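Universal stress protein (Mycobacterium smegmatis, PDB 5AHW) binds the second messenger cAMP as a homodimer of the universal stress protein family and probably takes part in cyclic-nucleotide signalling. Local coordinates at residues 5-10 against 31-36; 69-74 against 86-91; 111-116 against 141-146. All blocks are in the same frame, centred on the assembly; numbering follows the deposited sequence.

Contact 1 of 3, residues 5-10 against 31-36. With CMP (adenosine-3',5'-cyclic-monophosphate), chain K.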
loop_
_atom_site.group_PDB
_atom_site.type_symbol
_atom_site.label_atom_id
_atom_site.label_comp_id
_atom_site.label_asym_id
_atom_site.label_seq_id
_atom_site.Cartn_x
_atom_site.Cartn_y
_atom_site.Cartn_z
ATOM N N GLN B 5 -9.237 9.371 -5.255
ATOM C CA GLN B 5 -9.484 10.808 -5.316
ATOM C C GLN B 5 -8.679 11.581 -4.248
ATOM O O GLN B 5 -8.336 12.766 -4.419
ATOM C CB GLN B 5 -10.989 11.101 -5.087
ATOM C CG GLN B 5 -12.000 10.449 -6.053
ATOM C CD GLN B 5 -13.425 11.075 -5.957
ATOM O OE1 GLN B 5 -14.153 10.831 -5.008
ATOM N NE2 GLN B 5 -13.797 11.888 -6.946
ATOM N N THR B 6 -8.392 10.924 -3.136
ATOM C CA THR B 6 -7.783 11.614 -1.999
ATOM C C THR B 6 -6.763 10.719 -1.309
ATOM O O THR B 6 -7.112 9.710 -0.759
ATOM C CB THR B 6 -8.871 12.060 -0.990
ATOM O OG1 THR B 6 -9.825 12.926 -1.625
ATOM C CG2 THR B 6 -8.248 12.832 0.166
ATOM N N VAL B 7 -5.510 11.117 -1.342
ATOM C CA VAL B 7 -4.439 10.298 -0.796
ATOM C C VAL B 7 -3.822 11.071 0.371
ATOM O O VAL B 7 -3.544 12.245 0.250
ATOM C CB VAL B 7 -3.368 10.067 -1.827
ATOM C CG1 VAL B 7 -2.245 9.266 -1.264
ATOM C CG2 VAL B 7 -3.912 9.348 -3.058
ATOM N N VAL B 8 -3.638 10.394 1.481
ATOM C CA VAL B 8 -2.976 10.950 2.630
ATOM C C VAL B 8 -1.626 10.301 2.860
ATOM O O VAL B 8 -1.552 9.089 2.895
ATOM C CB VAL B 8 -3.822 10.738 3.895
ATOM C CG1 VAL B 8 -3.036 11.215 5.114
ATOM C CG2 VAL B 8 -5.111 11.592 3.833
ATOM N N VAL B 9 -0.588 11.120 3.028
ATOM C CA VAL B 9 0.751 10.639 3.285
ATOM C C VAL B 9 1.294 11.280 4.525
ATOM O O VAL B 9 1.139 12.473 4.749
ATOM C CB VAL B 9 1.725 10.783 2.077
ATOM C CG1 VAL B 9 1.994 12.243 1.638
ATOM C CG2 VAL B 9 3.055 10.050 2.365
ATOM N N GLY B 10 1.906 10.448 5.365
ATOM C CA GLY B 10 2.516 10.871 6.617
ATOM C C GLY B 10 3.999 10.991 6.451
ATOM O O GLY B 10 4.631 10.095 5.909
ATOM N N SER B 31 -3.544 9.180 -10.486
ATOM C CA SER B 31 -4.965 9.079 -10.220
ATOM C C SER B 31 -5.647 10.431 -10.411
ATOM O O SER B 31 -6.853 10.511 -10.299
ATOM C CB SER B 31 -5.201 8.643 -8.783
ATOM O OG SER B 31 -4.199 7.750 -8.360
ATOM N N ASN B 32 -4.878 11.491 -10.667
ATOM C CA ASN B 32 -5.406 12.815 -10.597
ATOM C C ASN B 32 -6.053 13.126 -9.242
ATOM O O ASN B 32 -7.158 13.630 -9.198
ATOM C CB ASN B 32 -6.449 12.942 -11.692
ATOM C CG ASN B 32 -6.504 14.315 -12.264
ATOM O OD1 ASN B 32 -5.519 15.058 -12.223
ATOM N ND2 ASN B 32 -7.650 14.667 -12.825
ATOM N N ALA B 33 -5.387 12.773 -8.127
ATOM C CA ALA B 33 -5.969 12.966 -6.796
ATOM C C ALA B 33 -5.422 14.142 -6.021
ATOM O O ALA B 33 -4.312 14.614 -6.241
ATOM C CB ALA B 33 -5.854 11.701 -5.976
ATOM N N LYS B 34 -6.216 14.593 -5.070
ATOM C CA LYS B 34 -5.717 15.480 -4.050
ATOM C C LYS B 34 -4.715 14.689 -3.172
ATOM O O LYS B 34 -5.048 13.611 -2.680
ATOM C CB LYS B 34 -6.892 15.962 -3.216
ATOM C CG LYS B 34 -6.532 16.949 -2.125
ATOM C CD LYS B 34 -7.791 17.627 -1.569
ATOM C CE LYS B 34 -7.480 18.372 -0.264
ATOM N NZ LYS B 34 -8.465 19.461 0.068
ATOM N N LEU B 35 -3.519 15.240 -2.992
ATOM C CA LEU B 35 -2.615 14.778 -1.984
ATOM C C LEU B 35 -2.595 15.653 -0.692
ATOM O O LEU B 35 -2.437 16.898 -0.747
ATOM C CB LEU B 35 -1.238 14.741 -2.538
ATOM C CG LEU B 35 -0.171 14.188 -1.610
ATOM C CD1 LEU B 35 -0.293 12.706 -1.441
ATOM C CD2 LEU B 35 1.203 14.489 -2.203
ATOM N N ILE B 36 -2.714 14.981 0.452
ATOM C CA ILE B 36 -2.660 15.629 1.760
ATOM C C ILE B 36 -1.390 15.115 2.447
ATOM O O ILE B 36 -1.244 13.921 2.700
ATOM C CB ILE B 36 -3.947 15.353 2.558
ATOM C CG1 ILE B 36 -5.163 15.938 1.824
ATOM C CG2 ILE B 36 -3.898 16.019 3.933
ATOM C CD1 ILE B 36 -6.519 15.648 2.448
HETATM P P CMP K . 9.199 6.120 7.189
HETATM O O1P CMP K . 9.752 5.742 5.820
HETATM O O2P CMP K . 10.166 6.926 7.924
HETATM O "O5'" CMP K . 8.636 4.905 8.025
HETATM C "C5'" CMP K . 7.669 4.991 9.101
HETATM C "C4'" CMP K . 6.600 5.941 8.639
HETATM O "O4'" CMP K . 5.667 6.292 9.646
HETATM C "C3'" CMP K . 7.118 7.249 8.172
HETATM O "O3'" CMP K . 7.869 7.033 6.986
HETATM C "C2'" CMP K . 5.835 8.085 8.065
HETATM O "O2'" CMP K . 5.053 7.799 6.897
HETATM C "C1'" CMP K . 5.101 7.563 9.311
HETATM N N9 CMP K . 5.362 8.536 10.400
HETATM C C8 CMP K . 6.256 8.421 11.400
HETATM N N7 CMP K . 6.270 9.527 12.161
HETATM C C5 CMP K . 5.375 10.350 11.667
HETATM C C6 CMP K . 4.844 11.681 12.012
HETATM N N6 CMP K . 5.325 12.322 13.067
HETATM N N1 CMP K . 3.890 12.217 11.237
HETATM C C2 CMP K . 3.392 11.589 10.166
HETATM N N3 CMP K . 3.835 10.375 9.776
HETATM C C4 CMP K . 4.796 9.725 10.482
#

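Contact 2 of 3, residues 69-74 against 86-91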
loop_
_atom_site.group_PDB
_atom_site.type_symbol
_atom_site.label_atom_id
_atom_site.label_comp_id
_atom_site.label_asym_id
_atom_site.label_seq_id
_atom_site.Cartn_x
_atom_site.Cartn_y
_atom_site.Cartn_z
ATOM N N ALA B 69 8.926 23.425 8.135
ATOM C CA ALA B 69 10.052 23.098 7.234
ATOM C C ALA B 69 9.867 21.697 6.595
ATOM O O ALA B 69 9.992 21.523 5.401
ATOM C CB ALA B 69 11.377 23.204 7.967
ATOM N N ILE B 70 9.492 20.729 7.420
ATOM C CA ILE B 70 9.120 19.378 6.975
ATOM C C ILE B 70 7.993 19.431 5.953
ATOM O O ILE B 70 8.038 18.719 4.933
ATOM C CB ILE B 70 8.650 18.502 8.165
ATOM C CG1 ILE B 70 9.839 18.212 9.042
ATOM C CG2 ILE B 70 8.000 17.201 7.713
ATOM C CD1 ILE B 70 9.516 17.678 10.442
ATOM N N LEU B 71 6.948 20.209 6.216
ATOM C CA LEU B 71 5.850 20.222 5.256
ATOM C C LEU B 71 6.263 20.855 3.927
ATOM O O LEU B 71 5.897 20.309 2.922
ATOM C CB LEU B 71 4.569 20.871 5.825
ATOM C CG LEU B 71 3.974 19.904 6.862
ATOM C CD1 LEU B 71 3.046 20.653 7.795
ATOM C CD2 LEU B 71 3.270 18.710 6.226
ATOM N N ARG B 72 7.002 21.973 3.911
ATOM C CA ARG B 72 7.417 22.538 2.617
ATOM C C ARG B 72 8.353 21.615 1.825
ATOM O O ARG B 72 8.190 21.423 0.623
ATOM C CB ARG B 72 7.964 23.979 2.698
ATOM C CG ARG B 72 9.048 24.236 3.722
ATOM C CD ARG B 72 9.534 25.697 3.713
ATOM N NE ARG B 72 10.026 26.144 5.043
ATOM C CZ ARG B 72 9.261 26.611 6.041
ATOM N NH1 ARG B 72 7.931 26.734 5.914
ATOM N NH2 ARG B 72 9.833 26.970 7.186
ATOM N N GLU B 73 9.329 20.998 2.469
ATOM C CA GLU B 73 10.154 20.056 1.739
ATOM C C GLU B 73 9.304 18.899 1.218
ATOM O O GLU B 73 9.431 18.536 0.052
ATOM C CB GLU B 73 11.339 19.592 2.560
ATOM C CG GLU B 73 12.239 18.562 1.857
ATOM C CD GLU B 73 13.052 19.105 0.664
ATOM O OE1 GLU B 73 13.190 20.352 0.480
ATOM O OE2 GLU B 73 13.576 18.238 -0.092
ATOM N N ALA B 74 8.406 18.350 2.031
ATOM C CA ALA B 74 7.565 17.273 1.521
ATOM C C ALA B 74 6.766 17.719 0.321
ATOM O O ALA B 74 6.563 16.959 -0.631
ATOM C CB ALA B 74 6.639 16.713 2.586
ATOM N N ILE B 86 -1.962 19.685 -3.780
ATOM C CA ILE B 86 -1.294 19.314 -2.517
ATOM C C ILE B 86 -1.697 20.219 -1.366
ATOM O O ILE B 86 -1.697 21.443 -1.474
ATOM C CB ILE B 86 0.228 19.414 -2.682
ATOM C CG1 ILE B 86 0.673 18.570 -3.879
ATOM C CG2 ILE B 86 0.944 18.994 -1.413
ATOM C CD1 ILE B 86 2.043 18.933 -4.396
ATOM N N GLU B 87 -2.010 19.604 -0.238
ATOM C CA GLU B 87 -2.486 20.311 0.928
ATOM C C GLU B 87 -1.515 19.910 2.025
ATOM O O GLU B 87 -1.126 18.745 2.054
ATOM C CB GLU B 87 -3.877 19.814 1.207
ATOM C CG GLU B 87 -4.644 20.510 2.315
ATOM C CD GLU B 87 -6.093 20.009 2.440
ATOM O OE1 GLU B 87 -6.909 20.424 1.589
ATOM O OE2 GLU B 87 -6.409 19.199 3.381
ATOM N N GLU B 88 -1.057 20.841 2.874
ATOM C CA GLU B 88 -0.187 20.457 4.023
ATOM C C GLU B 88 -1.032 20.502 5.332
ATOM O O GLU B 88 -1.807 21.475 5.533
ATOM C CB GLU B 88 0.992 21.411 4.130
ATOM C CG GLU B 88 1.848 21.604 2.902
ATOM C CD GLU B 88 2.817 22.755 3.059
ATOM O OE1 GLU B 88 2.919 23.288 4.156
ATOM O OE2 GLU B 88 3.495 23.172 2.113
ATOM N N ARG B 89 -0.943 19.472 6.181
ATOM C CA ARG B 89 -1.678 19.443 7.463
ATOM C C ARG B 89 -0.754 19.182 8.666
ATOM O O ARG B 89 -0.404 18.038 8.901
ATOM C CB ARG B 89 -2.725 18.331 7.473
ATOM C CG ARG B 89 -3.706 18.319 6.325
ATOM C CD ARG B 89 -4.706 19.447 6.388
ATOM N NE ARG B 89 -5.345 19.342 7.688
ATOM C CZ ARG B 89 -6.522 18.775 7.940
ATOM N NH1 ARG B 89 -7.311 18.343 6.953
ATOM N NH2 ARG B 89 -6.904 18.689 9.216
ATOM N N PRO B 90 -0.345 20.226 9.401
ATOM C CA PRO B 90 0.342 20.017 10.664
ATOM C C PRO B 90 -0.673 19.505 11.646
ATOM O O PRO B 90 -1.627 20.153 11.838
ATOM C CB PRO B 90 0.775 21.425 11.081
ATOM C CG PRO B 90 -0.075 22.347 10.279
ATOM C CD PRO B 90 -0.505 21.645 9.062
ATOM N N VAL B 91 -0.493 18.332 12.229
ATOM C CA VAL B 91 -1.481 17.761 13.124
ATOM C C VAL B 91 -0.906 17.569 14.514
ATOM O O VAL B 91 0.183 17.010 14.679
ATOM C CB VAL B 91 -1.999 16.408 12.608
ATOM C CG1 VAL B 91 -2.918 15.771 13.666
ATOM C CG2 VAL B 91 -2.746 16.644 11.334
#

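Contact 3 of 3, residues 111-116 against 141-146. With CMP (adenosine-3',5'-cyclic-monophosphate), chain K.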
loop_
_atom_site.group_PDB
_atom_site.type_symbol
_atom_site.label_atom_id
_atom_site.label_comp_id
_atom_site.label_asym_id
_atom_site.label_seq_id
_atom_site.Cartn_x
_atom_site.Cartn_y
_atom_site.Cartn_z
ATOM N N LEU B 111 -4.092 5.799 2.314
ATOM C CA LEU B 111 -3.174 6.331 3.277
ATOM C C LEU B 111 -1.782 5.726 3.043
ATOM O O LEU B 111 -1.645 4.524 2.932
ATOM C CB LEU B 111 -3.741 5.897 4.625
ATOM C CG LEU B 111 -3.071 6.305 5.893
ATOM C CD1 LEU B 111 -2.512 7.733 5.864
ATOM C CD2 LEU B 111 -4.181 6.140 6.895
ATOM N N VAL B 112 -0.750 6.553 2.931
ATOM C CA VAL B 112 0.561 6.096 2.613
ATOM C C VAL B 112 1.530 6.364 3.774
ATOM O O VAL B 112 1.610 7.475 4.337
ATOM C CB VAL B 112 1.044 6.843 1.372
ATOM C CG1 VAL B 112 2.414 6.346 0.900
ATOM C CG2 VAL B 112 0.033 6.663 0.258
ATOM N N VAL B 113 2.293 5.332 4.127
ATOM C CA VAL B 113 3.358 5.395 5.094
ATOM C C VAL B 113 4.591 4.633 4.583
ATOM O O VAL B 113 4.485 3.758 3.740
ATOM C CB VAL B 113 2.899 4.818 6.479
ATOM C CG1 VAL B 113 1.807 5.661 7.128
ATOM C CG2 VAL B 113 2.373 3.418 6.372
ATOM N N GLY B 114 5.776 4.987 5.053
ATOM C CA GLY B 114 6.964 4.119 4.930
ATOM C C GLY B 114 6.921 2.992 5.920
ATOM O O GLY B 114 5.954 2.870 6.697
ATOM N N ASN B 115 7.993 2.198 5.938
ATOM C CA ASN B 115 8.016 0.922 6.610
ATOM C C ASN B 115 8.944 0.861 7.770
ATOM O O ASN B 115 9.196 -0.209 8.308
ATOM C CB ASN B 115 8.425 -0.152 5.578
ATOM C CG ASN B 115 9.910 -0.117 5.198
ATOM O OD1 ASN B 115 10.624 0.906 5.284
ATOM N ND2 ASN B 115 10.389 -1.247 4.734
ATOM N N VAL B 116 9.519 1.988 8.149
ATOM C CA VAL B 116 10.520 1.994 9.211
ATOM C C VAL B 116 9.834 1.473 10.423
ATOM O O VAL B 116 8.772 1.925 10.773
ATOM C CB VAL B 116 11.090 3.398 9.441
ATOM C CG1 VAL B 116 11.956 3.472 10.691
ATOM C CG2 VAL B 116 11.880 3.819 8.204
ATOM N N VAL B 141 -4.157 0.916 2.505
ATOM C CA VAL B 141 -2.899 1.415 3.022
ATOM C C VAL B 141 -1.746 0.984 2.135
ATOM O O VAL B 141 -1.581 -0.205 1.900
ATOM C CB VAL B 141 -2.673 0.885 4.432
ATOM C CG1 VAL B 141 -1.307 1.257 4.921
ATOM C CG2 VAL B 141 -3.684 1.565 5.354
ATOM N N LEU B 142 -0.935 1.938 1.707
ATOM C CA LEU B 142 0.269 1.629 0.964
ATOM C C LEU B 142 1.442 1.769 1.961
ATOM O O LEU B 142 1.678 2.827 2.533
ATOM C CB LEU B 142 0.474 2.608 -0.175
ATOM C CG LEU B 142 1.685 2.411 -1.062
ATOM C CD1 LEU B 142 1.570 1.082 -1.838
ATOM C CD2 LEU B 142 1.861 3.552 -2.089
ATOM N N ILE B 143 2.200 0.702 2.070
ATOM C CA ILE B 143 3.420 0.686 2.811
ATOM C C ILE B 143 4.532 0.728 1.847
ATOM O O ILE B 143 4.770 -0.229 1.182
ATOM C CB ILE B 143 3.454 -0.552 3.739
ATOM C CG1 ILE B 143 2.327 -0.410 4.803
ATOM C CG2 ILE B 143 4.821 -0.655 4.460
ATOM C CD1 ILE B 143 2.232 -1.588 5.731
ATOM N N VAL B 144 5.179 1.885 1.740
ATOM C CA VAL B 144 6.280 2.100 0.820
ATOM C C VAL B 144 7.540 1.502 1.402
ATOM O O VAL B 144 7.796 1.696 2.606
ATOM C CB VAL B 144 6.479 3.610 0.611
ATOM C CG1 VAL B 144 7.675 3.886 -0.314
ATOM C CG2 VAL B 144 5.182 4.203 0.048
ATOM N N HIS B 145 8.314 0.731 0.612
ATOM C CA HIS B 145 9.532 0.106 1.141
ATOM C C HIS B 145 10.643 1.157 1.210
ATOM O O HIS B 145 11.356 1.374 0.265
ATOM C CB HIS B 145 10.001 -1.040 0.241
ATOM C CG HIS B 145 10.861 -2.037 0.950
ATOM N ND1 HIS B 145 12.194 -2.245 0.637
ATOM C CD2 HIS B 145 10.565 -2.900 1.953
ATOM C CE1 HIS B 145 12.682 -3.183 1.433
ATOM N NE2 HIS B 145 11.714 -3.599 2.238
ATOM N N THR B 146 10.821 1.804 2.338
ATOM C CA THR B 146 11.706 2.946 2.409
ATOM C C THR B 146 12.936 2.610 3.202
ATOM O O THR B 146 13.875 3.384 3.252
ATOM C CB THR B 146 10.994 4.118 3.132
ATOM O OG1 THR B 146 10.560 3.690 4.441
ATOM C CG2 THR B 146 9.813 4.594 2.305
HETATM P P CMP K . 9.199 6.120 7.189
HETATM O O1P CMP K . 9.752 5.742 5.820
HETATM O O2P CMP K . 10.166 6.926 7.924
HETATM O "O5'" CMP K . 8.636 4.905 8.025
HETATM C "C5'" CMP K . 7.669 4.991 9.101
HETATM C "C4'" CMP K . 6.600 5.941 8.639
HETATM O "O4'" CMP K . 5.667 6.292 9.646
HETATM C "C3'" CMP K . 7.118 7.249 8.172
HETATM O "O3'" CMP K . 7.869 7.033 6.986
HETATM C "C2'" CMP K . 5.835 8.085 8.065
HETATM O "O2'" CMP K . 5.053 7.799 6.897
HETATM C "C1'" CMP K . 5.101 7.563 9.311
HETATM N N9 CMP K . 5.362 8.536 10.400
HETATM C C8 CMP K . 6.256 8.421 11.400
HETATM N N7 CMP K . 6.270 9.527 12.161
HETATM C C5 CMP K . 5.375 10.350 11.667
HETATM C C6 CMP K . 4.844 11.681 12.012
HETATM N N6 CMP K . 5.325 12.322 13.067
HETATM N N1 CMP K . 3.890 12.217 11.237
HETATM C C2 CMP K . 3.392 11.589 10.166
HETATM N N3 CMP K . 3.835 10.375 9.776
HETATM C C4 CMP K . 4.796 9.725 10.482
#

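Contact 1 of 3, residues 5-10 against 31-36
Val7 is bonded to the neighbouring strand through both of its backbone polar atoms: Val7 N donates to Lys34 O at 2.9 Å, and Val7 O accepts from Ile36 N. This is the parallel pairing within a beta-alpha-beta unit, in which helix 15-31 carries the chain from strand 6-10 to strand 34-41. Val9 N continues the series to Ile36 O at 2.9 Å. The first bond is less regular. Lys34 N reaches Gln5 O at 2.9 Å, but the angle at the hydrogen is 139°, and the donor is tilted 32° from the carbonyl plane; Ala33 CB presses on the same Gln5 O at 3.1 Å. Thr6 and Val8 bond on the other side, Thr6 with Asp109, whose OD2 accepts from both Gln5 N and Thr6 N, and Val8 with Leu110 and Val112 of strand 110-114. The ammonium of Lys34 leads away to a salt bridge with Glu87.

Side chains also meet on both faces. A chi2 of 72° brings Leu35 CD1 back over the strand pair, where it meets Val7 CG1 at 4.0 Å and Val9 CG1 at 3.9 Å beneath helix 15-31. On the face of Thr6, Val8 and Ile36, Thr6 CG2 touches Ile36 CD1 at 4.0 Å. Strand 6-10 ends at the nucleotide, where Gly10 O accepts a hydrogen bond from the ribose O2' hydroxyl of cAMP.

Contact 2 of 3, residues 69-74 against 86-91
Leu71 lies over the aliphatic stem of Glu88, the two side chains sliding past each other in opposite directions. The contact illustrates helix-on-sheet packing in a Rossmann-like alpha/beta fold: helix 65-80 is the crossover that links strand 34-41 to its parallel neighbour 86-92, and the axes of 69-74 and 86-91 run nearly antiparallel (158°), 9.0 Å apart at closest approach.

Leu71 does most of the work, and each of its ends has its own partner. At the root, Leu71 CB meets the carboxylate oxygen Glu88 OE1 at 3.4 Å, while further out Leu71 CD2 rests on Glu88 CB at 4.1 Å. The other methyl, Leu71 CD1, touches Pro90 CD at 3.9 Å, the two side chains crossing at about a right angle. Leu71 also touches Thr39 of strand 34-41, the neighbouring strand, so one buried leucine spans two strands.

Glu88 points its CB toward the helix, and an extended chain beyond CG (chi2 169°) carries the carboxylate up alongside the helix backbone. One turn further along the helix, Asn75 ND2 donates a hydrogen bond to Glu88 OE2. Arg72 turns its CB away from the strand; Arg72 NH1 and Glu88 OE1 are 6.3 Å apart, so any attraction between these opposite charges acts through space and is probably modest. Behind the strand, Arg89 points away from the helix and packs on Leu102 of helix 95-105. Its guanidinium receives Glu87 OE2 at the edge, in plane, in a long salt bridge of 3.8 Å to Arg89 NH1.

Contact 3 of 3, residues 111-116 against 141-146
Thr146 OG1 stands between the cyclic phosphate of cAMP and Asn115, 2.6 Å from O1P of the nucleotide and 2.9 Å from Asn115 OD1. Its single proton could serve either acceptor. With chi1 at 57°, OG1 sits between the backbone N and the carbonyl carbon of Thr146, a rotation that turns the hydroxyl to the phosphate. Asn115 OD1 gathers further donors: a weak bond from Thr146 N at 3.1 Å and one from the hydroxyl of Ser147. The carboxamide thus ties the chain terminus to the end of segment 111-116. Backbone amides at this end of the segment bind the nucleotide: Val116 N donates to O5' of cAMP at 3.1 Å, Gly114 N more weakly to O2'.

Behind the phosphate site the two segments pair as parallel strands. Leu142 N donates to Leu111 O, Val113 N to Leu142 O, and Val144 N to Val113 O at 2.8 Å, a pairing that leads the chain directly into the nucleotide site.

Packing continues outward from these bonds. Val112 CG1 and Val144 CG2 are in tight contact at 3.6 Å, and Asn115 CB lies on Ile143 CG2 at 3.8 Å. Asn115 ND2 approaches His145 CD2 at 3.2 Å, the amide and imidazole planes turned 60° apart.

Val112 and Leu142 face helix 15-31, while Leu111 and Val113 face helix 95-105. Strand 6-10 flanks 110-114, and beyond 140-144 an antiparallel strand of the second subunit extends the sheet, pairing with Val141, Leu142 and Ile143.

In the fold
The three contacts sample one parallel sheet whose order is 86-92, 34-41, 6-10, 110-114, 140-144. Contact 1 lies between the others in the sheet: its centre is about 13 Å from that of contact 2, probably hydrogen-bonded to it through Leu35 O and Glu87 N, and about 14 Å from that of contact 3, again probably hydrogen-bonded, through Val8 O and Val112 N at 2.7 Å. Contacts 2 and 3 lie on opposite sides of the chain's centre, about 17 Å apart between centres. Contacts 1 and 3 both touch cAMP, which is also hydrogen-bonded to Ser14, Ser16 and Ala40, whereas contact 2 stands back, the side chain of Leu71 being about 8 Å from the nucleotide.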